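Local coordinates for Phosphoglucomutase/phosphomannomutase family protein (Burkholderia thailandensis, PDB 3UW2), which probably moves a phosphate group within a phosphorylated sugar, as phosphohexose mutases do, with a metal ion bound at its active site, at residues T274-R284 against S382-N390; A300-C308 against L337-M348. All coordinates share one frame; numbering follows the deposited sequence.

Interaction 1 (T274-R284 against S382-N390). With EDO (1,2-ethanediol), chain G.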
loop_
_atom_site.group_PDB
_atom_site.type_symbol
_atom_site.label_atom_id
_atom_site.label_comp_id
_atom_site.label_asym_id
_atom_site.label_seq_id
_atom_site.Cartn_x
_atom_site.Cartn_y
_atom_site.Cartn_z
ATOM N N THR A 274 -13.874 -4.406 -13.562
ATOM C CA THR A 274 -14.252 -5.190 -14.716
ATOM C C THR A 274 -15.009 -4.376 -15.793
ATOM O O THR A 274 -15.426 -3.238 -15.567
ATOM C CB THR A 274 -15.133 -6.408 -14.327
ATOM O OG1 THR A 274 -16.379 -5.929 -13.818
ATOM C CG2 THR A 274 -14.399 -7.258 -13.246
ATOM N N LYS A 275 -15.176 -5.008 -16.952
ATOM C CA LYS A 275 -15.833 -4.465 -18.107
ATOM C C LYS A 275 -17.258 -4.027 -17.719
ATOM O O LYS A 275 -17.717 -2.917 -18.095
ATOM C CB LYS A 275 -15.914 -5.586 -19.183
ATOM C CG LYS A 275 -16.622 -5.214 -20.510
ATOM C CD LYS A 275 -15.807 -4.184 -21.329
ATOM C CE LYS A 275 -16.574 -3.783 -22.618
ATOM N NZ LYS A 275 -15.867 -2.572 -23.163
ATOM N N ASP A 276 -17.947 -4.915 -16.998
ATOM C CA ASP A 276 -19.272 -4.623 -16.495
ATOM C C ASP A 276 -19.309 -3.790 -15.193
ATOM O O ASP A 276 -20.363 -3.742 -14.526
ATOM C CB ASP A 276 -20.114 -5.910 -16.385
ATOM C CG ASP A 276 -19.497 -6.963 -15.418
ATOM O OD1 ASP A 276 -18.282 -7.000 -15.170
ATOM O OD2 ASP A 276 -20.277 -7.792 -14.925
ATOM N N GLY A 277 -18.202 -3.110 -14.846
ATOM C CA GLY A 277 -18.287 -2.116 -13.782
ATOM C C GLY A 277 -18.137 -2.607 -12.334
ATOM O O GLY A 277 -18.493 -1.891 -11.371
ATOM N N GLN A 278 -17.666 -3.826 -12.167
ATOM C CA GLN A 278 -17.490 -4.401 -10.835
ATOM C C GLN A 278 -16.106 -4.076 -10.295
ATOM O O GLN A 278 -15.092 -4.363 -10.958
ATOM C CB GLN A 278 -17.659 -5.931 -10.869
ATOM C CG GLN A 278 -19.016 -6.442 -11.360
ATOM C CD GLN A 278 -20.145 -5.720 -10.704
ATOM O OE1 GLN A 278 -20.846 -4.948 -11.351
ATOM N NE2 GLN A 278 -20.308 -5.908 -9.415
ATOM N N ILE A 279 -16.045 -3.499 -9.098
ATOM C CA ILE A 279 -14.758 -3.310 -8.437
ATOM C C ILE A 279 -14.270 -4.675 -7.867
ATOM O O ILE A 279 -15.017 -5.323 -7.196
ATOM C CB ILE A 279 -14.854 -2.290 -7.281
ATOM C CG1 ILE A 279 -15.357 -0.954 -7.826
ATOM C CG2 ILE A 279 -13.474 -2.187 -6.577
ATOM C CD1 ILE A 279 -16.247 -0.193 -6.872
ATOM N N ILE A 280 -13.041 -5.104 -8.148
ATOM C CA ILE A 280 -12.495 -6.358 -7.565
ATOM C C ILE A 280 -11.600 -5.998 -6.375
ATOM O O ILE A 280 -10.477 -5.438 -6.533
ATOM C CB ILE A 280 -11.735 -7.216 -8.651
ATOM C CG1 ILE A 280 -12.587 -7.349 -9.922
ATOM C CG2 ILE A 280 -11.318 -8.609 -8.109
ATOM C CD1 ILE A 280 -13.914 -8.089 -9.783
ATOM N N TYR A 281 -12.129 -6.199 -5.163
ATOM C CA TYR A 281 -11.397 -5.803 -3.943
ATOM C C TYR A 281 -10.101 -6.570 -3.802
ATOM O O TYR A 281 -9.958 -7.667 -4.351
ATOM C CB TYR A 281 -12.260 -5.951 -2.686
ATOM C CG TYR A 281 -13.307 -4.907 -2.697
ATOM C CD1 TYR A 281 -14.644 -5.232 -2.925
ATOM C CD2 TYR A 281 -12.953 -3.564 -2.592
ATOM C CE1 TYR A 281 -15.624 -4.238 -3.019
ATOM C CE2 TYR A 281 -13.909 -2.555 -2.694
ATOM C CZ TYR A 281 -15.248 -2.898 -2.902
ATOM O OH TYR A 281 -16.194 -1.896 -2.984
ATOM N N PRO A 282 -9.117 -5.984 -3.111
ATOM C CA PRO A 282 -7.819 -6.673 -3.151
ATOM C C PRO A 282 -7.828 -8.030 -2.438
ATOM O O PRO A 282 -6.986 -8.822 -2.757
ATOM C CB PRO A 282 -6.866 -5.693 -2.452
ATOM C CG PRO A 282 -7.513 -4.343 -2.733
ATOM C CD PRO A 282 -8.993 -4.556 -2.747
ATOM N N ASP A 283 -8.750 -8.338 -1.506
ATOM C CA ASP A 283 -8.690 -9.700 -1.011
ATOM C C ASP A 283 -9.041 -10.715 -2.140
ATOM O O ASP A 283 -8.542 -11.874 -2.093
ATOM C CB ASP A 283 -9.534 -9.933 0.259
ATOM C CG ASP A 283 -10.943 -9.456 0.125
ATOM O OD1 ASP A 283 -11.308 -8.843 -0.934
ATOM O OD2 ASP A 283 -11.698 -9.704 1.113
ATOM N N ARG A 284 -9.908 -10.312 -3.113
ATOM C CA ARG A 284 -10.208 -11.235 -4.246
ATOM C C ARG A 284 -9.069 -11.321 -5.233
ATOM O O ARG A 284 -8.722 -12.403 -5.715
ATOM C CB ARG A 284 -11.507 -10.885 -4.949
ATOM C CG ARG A 284 -12.703 -11.176 -4.047
ATOM C CD ARG A 284 -13.913 -10.574 -4.702
ATOM N NE ARG A 284 -14.560 -11.516 -5.588
ATOM C CZ ARG A 284 -15.322 -11.132 -6.602
ATOM N NH1 ARG A 284 -15.455 -9.837 -6.894
ATOM N NH2 ARG A 284 -15.937 -12.029 -7.347
ATOM N N SER A 382 -12.953 -10.353 -17.439
ATOM C CA SER A 382 -14.011 -9.961 -16.490
ATOM C C SER A 382 -14.767 -11.191 -15.881
ATOM O O SER A 382 -15.110 -11.178 -14.690
ATOM C CB SER A 382 -15.000 -8.967 -17.143
ATOM O OG SER A 382 -14.284 -7.824 -17.586
ATOM N N ALA A 383 -15.018 -12.226 -16.689
ATOM C CA ALA A 383 -15.675 -13.473 -16.194
ATOM C C ALA A 383 -14.742 -14.164 -15.167
ATOM O O ALA A 383 -15.189 -14.578 -14.091
ATOM C CB ALA A 383 -16.074 -14.413 -17.346
ATOM N N LEU A 384 -13.443 -14.236 -15.481
ATOM C CA LEU A 384 -12.425 -14.777 -14.553
ATOM C C LEU A 384 -12.426 -14.022 -13.232
ATOM O O LEU A 384 -12.483 -14.624 -12.171
ATOM C CB LEU A 384 -11.031 -14.762 -15.180
ATOM C CG LEU A 384 -9.863 -15.430 -14.410
ATOM C CD1 LEU A 384 -10.063 -16.936 -14.223
ATOM C CD2 LEU A 384 -8.520 -15.179 -15.057
ATOM N N LEU A 385 -12.432 -12.694 -13.274
ATOM C CA LEU A 385 -12.436 -11.922 -12.020
ATOM C C LEU A 385 -13.766 -12.032 -11.280
ATOM O O LEU A 385 -13.782 -12.288 -10.080
ATOM C CB LEU A 385 -12.165 -10.430 -12.292
ATOM C CG LEU A 385 -10.714 -10.130 -12.764
ATOM C CD1 LEU A 385 -10.695 -8.748 -13.389
ATOM C CD2 LEU A 385 -9.724 -10.183 -11.615
ATOM N N ASN A 386 -14.874 -11.854 -11.988
ATOM C CA ASN A 386 -16.190 -11.941 -11.335
ATOM C C ASN A 386 -16.462 -13.293 -10.698
ATOM O O ASN A 386 -17.247 -13.384 -9.762
ATOM C CB ASN A 386 -17.359 -11.526 -12.259
ATOM C CG ASN A 386 -17.360 -10.001 -12.530
ATOM O OD1 ASN A 386 -17.180 -9.193 -11.600
ATOM N ND2 ASN A 386 -17.539 -9.607 -13.802
ATOM N N GLY A 387 -15.859 -14.340 -11.232
ATOM C CA GLY A 387 -16.161 -15.659 -10.738
ATOM C C GLY A 387 -15.305 -16.044 -9.525
ATOM O O GLY A 387 -15.535 -17.092 -8.965
ATOM N N LEU A 388 -14.330 -15.205 -9.134
ATOM C CA LEU A 388 -13.627 -15.386 -7.846
ATOM C C LEU A 388 -14.645 -15.482 -6.723
ATOM O O LEU A 388 -15.720 -14.963 -6.864
ATOM C CB LEU A 388 -12.623 -14.251 -7.623
ATOM C CG LEU A 388 -11.356 -14.380 -8.525
ATOM C CD1 LEU A 388 -10.681 -13.039 -8.633
ATOM C CD2 LEU A 388 -10.409 -15.367 -7.906
ATOM N N PRO A 389 -14.327 -16.218 -5.639
ATOM C CA PRO A 389 -15.254 -16.335 -4.506
ATOM C C PRO A 389 -15.628 -14.929 -3.993
ATOM O O PRO A 389 -14.803 -14.011 -4.019
ATOM C CB PRO A 389 -14.416 -17.062 -3.438
ATOM C CG PRO A 389 -13.313 -17.786 -4.196
ATOM C CD PRO A 389 -13.127 -17.063 -5.495
ATOM N N ASN A 390 -16.831 -14.798 -3.461
ATOM C CA ASN A 390 -17.406 -13.508 -3.079
ATOM C C ASN A 390 -18.341 -13.740 -1.906
ATOM O O ASN A 390 -18.627 -14.898 -1.591
ATOM C CB ASN A 390 -18.201 -12.903 -4.274
ATOM C CG ASN A 390 -18.136 -11.374 -4.293
ATOM O OD1 ASN A 390 -17.511 -10.735 -3.419
ATOM N ND2 ASN A 390 -18.756 -10.776 -5.293
HETATM C C1 EDO G . -13.578 -8.376 3.659
HETATM O O1 EDO G . -13.857 -8.561 2.266
HETATM C C2 EDO G . -14.745 -7.652 4.337
HETATM O O2 EDO G . -14.736 -6.341 3.776
HETATM O O HOH W 1 -17.397 -9.601 -9.117
#
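R284 lies along the chain from L388 to N390 and supplies half of the direct hydrogen bonds across this contact. Its NE gives one to P389 O at 3.0 Å, clearly bent at the hydrogen, while NH2 gives a nearly straight one (175°) to L388 O, which lies in the guanidinium plane. Both donors stand well above the planes of the carbonyls they meet. The arginine chain turns at chi3 (90°), which swings the guanidinium round to these two carbonyls. Over one of its faces the amide of N390 lies flat, the planes 4° apart and CG 3.6 Å from R284 CZ, a parallel stack. A water bridges R284 NH1 to N386 OD1.

At the other end, polar contacts hold the type I turn T274-G277 to the helical residues S382 and N386. K275 N donates to S382 OG at 3.0 Å. N386 ND2 reaches the syn lone pair of D276 OD1, also at 3.0 Å; T274 OG1 approaches the same oxygen from its anti side, so two donors hold that carboxylate. The K275 side chain leads away, and its NZ bonds to A257 O and L252 O.

Between these polar ends sits an apolar strip. I280 CD1 packs on L385 CB (3.9 Å), and T274 CG2 comes up to L385 CD1. Beside it the aliphatic part of Q278 covers N386 OD1. L385 also touches I259 and L288, which ties the strip to strand 259-263 and helix 282-296.

The whole is an interdomain seam of the phosphohexose mutase fold: the connection from strand 270-273, at the edge of the domain II sheet, into helix 282-296 is clasped by the short helix 381-386 and the loop that leads on to strand 392-398.

Interaction 2 (A300-C308 against L337-M348). With EDO (1,2-ethanediol), chain H.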
loop_
_atom_site.group_PDB
_atom_site.type_symbol
_atom_site.label_atom_id
_atom_site.label_comp_id
_atom_site.label_asym_id
_atom_site.label_seq_id
_atom_site.Cartn_x
_atom_site.Cartn_y
_atom_site.Cartn_z
ATOM N N ALA A 300 3.726 -23.107 0.106
ATOM C CA ALA A 300 4.133 -21.742 0.572
ATOM C C ALA A 300 3.072 -21.048 1.447
ATOM O O ALA A 300 1.866 -21.324 1.336
ATOM C CB ALA A 300 4.525 -20.834 -0.619
ATOM N N GLN A 301 3.528 -20.168 2.323
ATOM C CA GLN A 301 2.588 -19.329 3.114
ATOM C C GLN A 301 2.093 -18.177 2.247
ATOM O O GLN A 301 2.847 -17.692 1.426
ATOM C CB GLN A 301 3.283 -18.782 4.354
ATOM C CG GLN A 301 3.493 -19.886 5.408
ATOM C CD GLN A 301 4.313 -19.404 6.575
ATOM O OE1 GLN A 301 5.478 -18.916 6.427
ATOM N NE2 GLN A 301 3.709 -19.507 7.760
ATOM N N ILE A 302 0.847 -17.747 2.445
ATOM C CA ILE A 302 0.336 -16.541 1.764
ATOM C C ILE A 302 -0.171 -15.669 2.885
ATOM O O ILE A 302 -1.007 -16.122 3.699
ATOM C CB ILE A 302 -0.844 -16.887 0.819
ATOM C CG1 ILE A 302 -0.429 -17.947 -0.233
ATOM C CG2 ILE A 302 -1.470 -15.595 0.204
ATOM C CD1 ILE A 302 0.665 -17.514 -1.208
ATOM N N ILE A 303 0.380 -14.473 2.997
ATOM C CA ILE A 303 0.047 -13.557 4.104
ATOM C C ILE A 303 -1.065 -12.561 3.717
ATOM O O ILE A 303 -1.017 -11.967 2.655
ATOM C CB ILE A 303 1.306 -12.768 4.563
ATOM C CG1 ILE A 303 2.419 -13.773 5.017
ATOM C CG2 ILE A 303 0.923 -11.799 5.732
ATOM C CD1 ILE A 303 3.864 -13.180 5.064
ATOM N N TYR A 304 -2.048 -12.362 4.591
ATOM C CA TYR A 304 -2.987 -11.302 4.362
ATOM C C TYR A 304 -3.434 -10.772 5.737
ATOM O O TYR A 304 -3.102 -11.367 6.762
ATOM C CB TYR A 304 -4.185 -11.834 3.573
ATOM C CG TYR A 304 -4.828 -13.076 4.195
ATOM C CD1 TYR A 304 -5.935 -12.967 5.070
ATOM C CD2 TYR A 304 -4.353 -14.348 3.890
ATOM C CE1 TYR A 304 -6.538 -14.089 5.610
ATOM C CE2 TYR A 304 -4.956 -15.490 4.416
ATOM C CZ TYR A 304 -6.050 -15.353 5.269
ATOM O OH TYR A 304 -6.660 -16.491 5.787
ATOM N N ASP A 305 -4.222 -9.699 5.773
ATOM C CA ASP A 305 -4.505 -9.048 7.055
ATOM C C ASP A 305 -5.915 -9.415 7.541
ATOM O O ASP A 305 -6.719 -9.990 6.801
ATOM C CB ASP A 305 -4.241 -7.533 6.917
ATOM C CG ASP A 305 -5.338 -6.791 6.084
ATOM O OD1 ASP A 305 -5.657 -7.207 4.937
ATOM O OD2 ASP A 305 -5.889 -5.785 6.615
ATOM N N VAL A 306 -6.213 -9.142 8.808
ATOM C CA VAL A 306 -7.507 -9.437 9.382
ATOM C C VAL A 306 -8.755 -8.753 8.787
ATOM O O VAL A 306 -9.890 -9.031 9.228
ATOM C CB VAL A 306 -7.487 -9.057 10.849
ATOM C CG1 VAL A 306 -6.653 -10.093 11.654
ATOM C CG2 VAL A 306 -7.050 -7.591 10.987
ATOM N N LYS A 307 -8.586 -7.800 7.899
ATOM C CA LYS A 307 -9.754 -7.263 7.163
ATOM C C LYS A 307 -10.216 -8.102 5.949
ATOM O O LYS A 307 -11.194 -7.739 5.316
ATOM C CB LYS A 307 -9.441 -5.860 6.636
ATOM C CG LYS A 307 -9.323 -4.814 7.752
ATOM C CD LYS A 307 -8.848 -3.448 7.238
ATOM C CE LYS A 307 -8.878 -2.443 8.400
ATOM N NZ LYS A 307 -8.679 -1.031 7.959
ATOM N N CYS A 308 -9.472 -9.165 5.571
ATOM C CA CYS A 308 -9.688 -9.859 4.299
ATOM C C CYS A 308 -10.829 -10.872 4.425
ATOM O O CYS A 308 -11.089 -11.328 5.504
ATOM C CB CYS A 308 -8.429 -10.563 3.836
ATOM S SG CYS A 308 -7.233 -9.393 3.123
ATOM N N LEU A 337 6.448 -10.670 6.033
ATOM C CA LEU A 337 7.052 -11.244 4.824
ATOM C C LEU A 337 8.568 -11.483 4.961
ATOM O O LEU A 337 9.067 -12.541 4.535
ATOM C CB LEU A 337 6.811 -10.246 3.651
ATOM C CG LEU A 337 6.603 -10.570 2.204
ATOM C CD1 LEU A 337 5.743 -11.797 1.920
ATOM C CD2 LEU A 337 5.981 -9.310 1.564
ATOM N N ARG A 338 9.292 -10.545 5.561
ATOM C CA ARG A 338 10.727 -10.711 5.745
ATOM C C ARG A 338 11.055 -11.757 6.837
ATOM O O ARG A 338 12.073 -12.429 6.768
ATOM C CB ARG A 338 11.447 -9.344 6.004
ATOM C CG ARG A 338 11.361 -8.424 4.747
ATOM C CD ARG A 338 11.533 -6.930 5.110
ATOM N NE ARG A 338 12.762 -6.684 5.897
ATOM C CZ ARG A 338 13.970 -6.545 5.331
ATOM N NH1 ARG A 338 15.032 -6.315 6.062
ATOM N NH2 ARG A 338 14.135 -6.586 4.010
ATOM N N GLU A 339 10.176 -11.884 7.813
ATOM C CA GLU A 339 10.360 -12.886 8.876
ATOM C C GLU A 339 10.114 -14.326 8.414
ATOM O O GLU A 339 10.700 -15.231 8.970
ATOM C CB GLU A 339 9.435 -12.610 10.041
ATOM C CG GLU A 339 9.949 -11.477 10.859
ATOM C CD GLU A 339 9.059 -11.168 12.037
ATOM O OE1 GLU A 339 8.214 -12.032 12.447
ATOM O OE2 GLU A 339 9.245 -10.045 12.544
ATOM N N THR A 340 9.220 -14.516 7.447
ATOM C CA THR A 340 8.703 -15.837 7.060
ATOM C C THR A 340 9.328 -16.292 5.740
ATOM O O THR A 340 9.412 -17.492 5.482
ATOM C CB THR A 340 7.172 -15.857 6.867
ATOM O OG1 THR A 340 6.786 -14.880 5.872
ATOM C CG2 THR A 340 6.480 -15.565 8.156
ATOM N N GLY A 341 9.794 -15.336 4.916
ATOM C CA GLY A 341 10.251 -15.648 3.558
ATOM C C GLY A 341 9.101 -16.030 2.615
ATOM O O GLY A 341 9.333 -16.646 1.561
ATOM N N ALA A 342 7.854 -15.711 2.978
ATOM C CA ALA A 342 6.722 -16.041 2.098
ATOM C C ALA A 342 6.782 -15.442 0.686
ATOM O O ALA A 342 7.375 -14.435 0.489
ATOM C CB ALA A 342 5.394 -15.718 2.764
ATOM N N PRO A 343 6.202 -16.120 -0.319
ATOM C CA PRO A 343 6.328 -15.567 -1.661
ATOM C C PRO A 343 5.363 -14.391 -1.964
ATOM O O PRO A 343 5.619 -13.666 -2.914
ATOM C CB PRO A 343 6.083 -16.787 -2.576
ATOM C CG PRO A 343 5.017 -17.545 -1.782
ATOM C CD PRO A 343 5.588 -17.465 -0.347
ATOM N N LEU A 344 4.294 -14.186 -1.175
ATOM C CA LEU A 344 3.235 -13.223 -1.545
ATOM C C LEU A 344 2.453 -12.785 -0.278
ATOM O O LEU A 344 2.215 -13.646 0.605
ATOM C CB LEU A 344 2.185 -13.957 -2.418
ATOM C CG LEU A 344 0.998 -13.166 -2.962
ATOM C CD1 LEU A 344 1.475 -12.019 -3.896
ATOM C CD2 LEU A 344 0.043 -14.151 -3.698
ATOM N N ALA A 345 2.105 -11.497 -0.185
ATOM C CA ALA A 345 1.137 -10.963 0.873
ATOM C C ALA A 345 0.238 -9.943 0.220
ATOM O O ALA A 345 0.611 -9.371 -0.788
ATOM C CB ALA A 345 1.866 -10.308 2.006
ATOM N N GLY A 346 -0.927 -9.670 0.801
ATOM C CA GLY A 346 -1.725 -8.569 0.294
ATOM C C GLY A 346 -2.593 -8.102 1.456
ATOM O O GLY A 346 -2.806 -8.872 2.405
ATOM N N GLU A 347 -3.032 -6.841 1.422
ATOM C CA GLU A 347 -3.953 -6.341 2.426
ATOM C C GLU A 347 -5.175 -5.775 1.771
ATOM O O GLU A 347 -5.133 -5.352 0.613
ATOM C CB GLU A 347 -3.350 -5.206 3.190
ATOM C CG GLU A 347 -1.938 -5.371 3.687
ATOM C CD GLU A 347 -1.446 -3.997 4.103
ATOM O OE1 GLU A 347 -0.916 -3.275 3.237
ATOM O OE2 GLU A 347 -1.671 -3.614 5.270
ATOM N N MET A 348 -6.262 -5.750 2.526
ATOM C CA MET A 348 -7.538 -5.253 2.024
ATOM C C MET A 348 -7.390 -3.858 1.358
ATOM O O MET A 348 -7.839 -3.654 0.211
ATOM C CB MET A 348 -8.562 -5.257 3.170
ATOM C CG MET A 348 -10.001 -5.176 2.713
ATOM S SD MET A 348 -10.228 -6.374 1.376
ATOM C CE MET A 348 -11.921 -5.953 0.990
HETATM C C1 EDO H . 5.394 -7.879 11.581
HETATM O O1 EDO H . 6.118 -8.941 12.279
HETATM C C2 EDO H . 4.151 -7.385 12.307
HETATM O O2 EDO H . 4.450 -7.067 13.686
HETATM O O HOH W 2 7.447 -19.311 4.737
#
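Two neighbouring parallel strands, 301-305 and 344-346, meet here in the buried interior of domain III, and the end of helix 330-340 closes over one side of them. I303 is the residue that strand pairing turns on: its N donates to L344 O at 3.1 Å (170°), and its O accepts from G346 N at 3.0 Å. The same carbonyl is approached by the CA of A345, a CA-H...O contact.

On the face carrying I303 and A345, the side chains meet at CB, 3.6 Å apart. I303 CG1 lies beside its own backbone N (chi1 -59°), and an extended chi2 carries CD1 on to L337 CD1, A342 CB and T340 OG1. I302 and L344 take the other face, where I302 CD1 rests near L344 CB. In the chain, helix 330-340 links strand 322-326 to the parallel strand 344-346, a beta-alpha-beta crossover that passes over 301-305 and belongs to the alpha/beta/alpha layering of this domain. G346, E347 and M348 begin the GEMSGH sequence, a domain III loop that probably contributes to sugar recognition, as in relatives.

Where the helix ends, T340 OG1 accepts from A342 N in an ST turn and also bonds to K336 O. Q301 OE1 is joined to T340 O through a water. A300 CB packs on the P343 ring at CG, 3.5 Å away, and P343 CD comes within 3.3 Å of Q301 O, a buried carbonyl that finds no polar partner.

At the C-terminal ends of the strands a carboxylate takes over. D305 OD1 takes M348 N on its syn side at 2.9 Å, 30° out of the carboxylate plane, while D305 OD2 bonds T328 OG1. K307 CB lies against M348 CB, and K307 NZ forms a salt bridge with E396 OE1.

Interaction 2 is the interior one: backbone pairing within the domain III sheet, with isoleucine, leucine and alanine side chains on its two faces. Interaction 1 lies farther from the chain centre and is only partly buried, so a guanidinium, amides, a carboxylate and a water do more of its work. Helix 282-296 connects them, since it starts in 274-284 and is followed in the chain by strand 301-305. They also touch directly, where P282 and D283 pack on E347, M348 and C308. E347, in interaction 2, comes within about 8 Å of the zinc ligand D268, side chain to side chain, whereas interaction 1 stays away from the metal site.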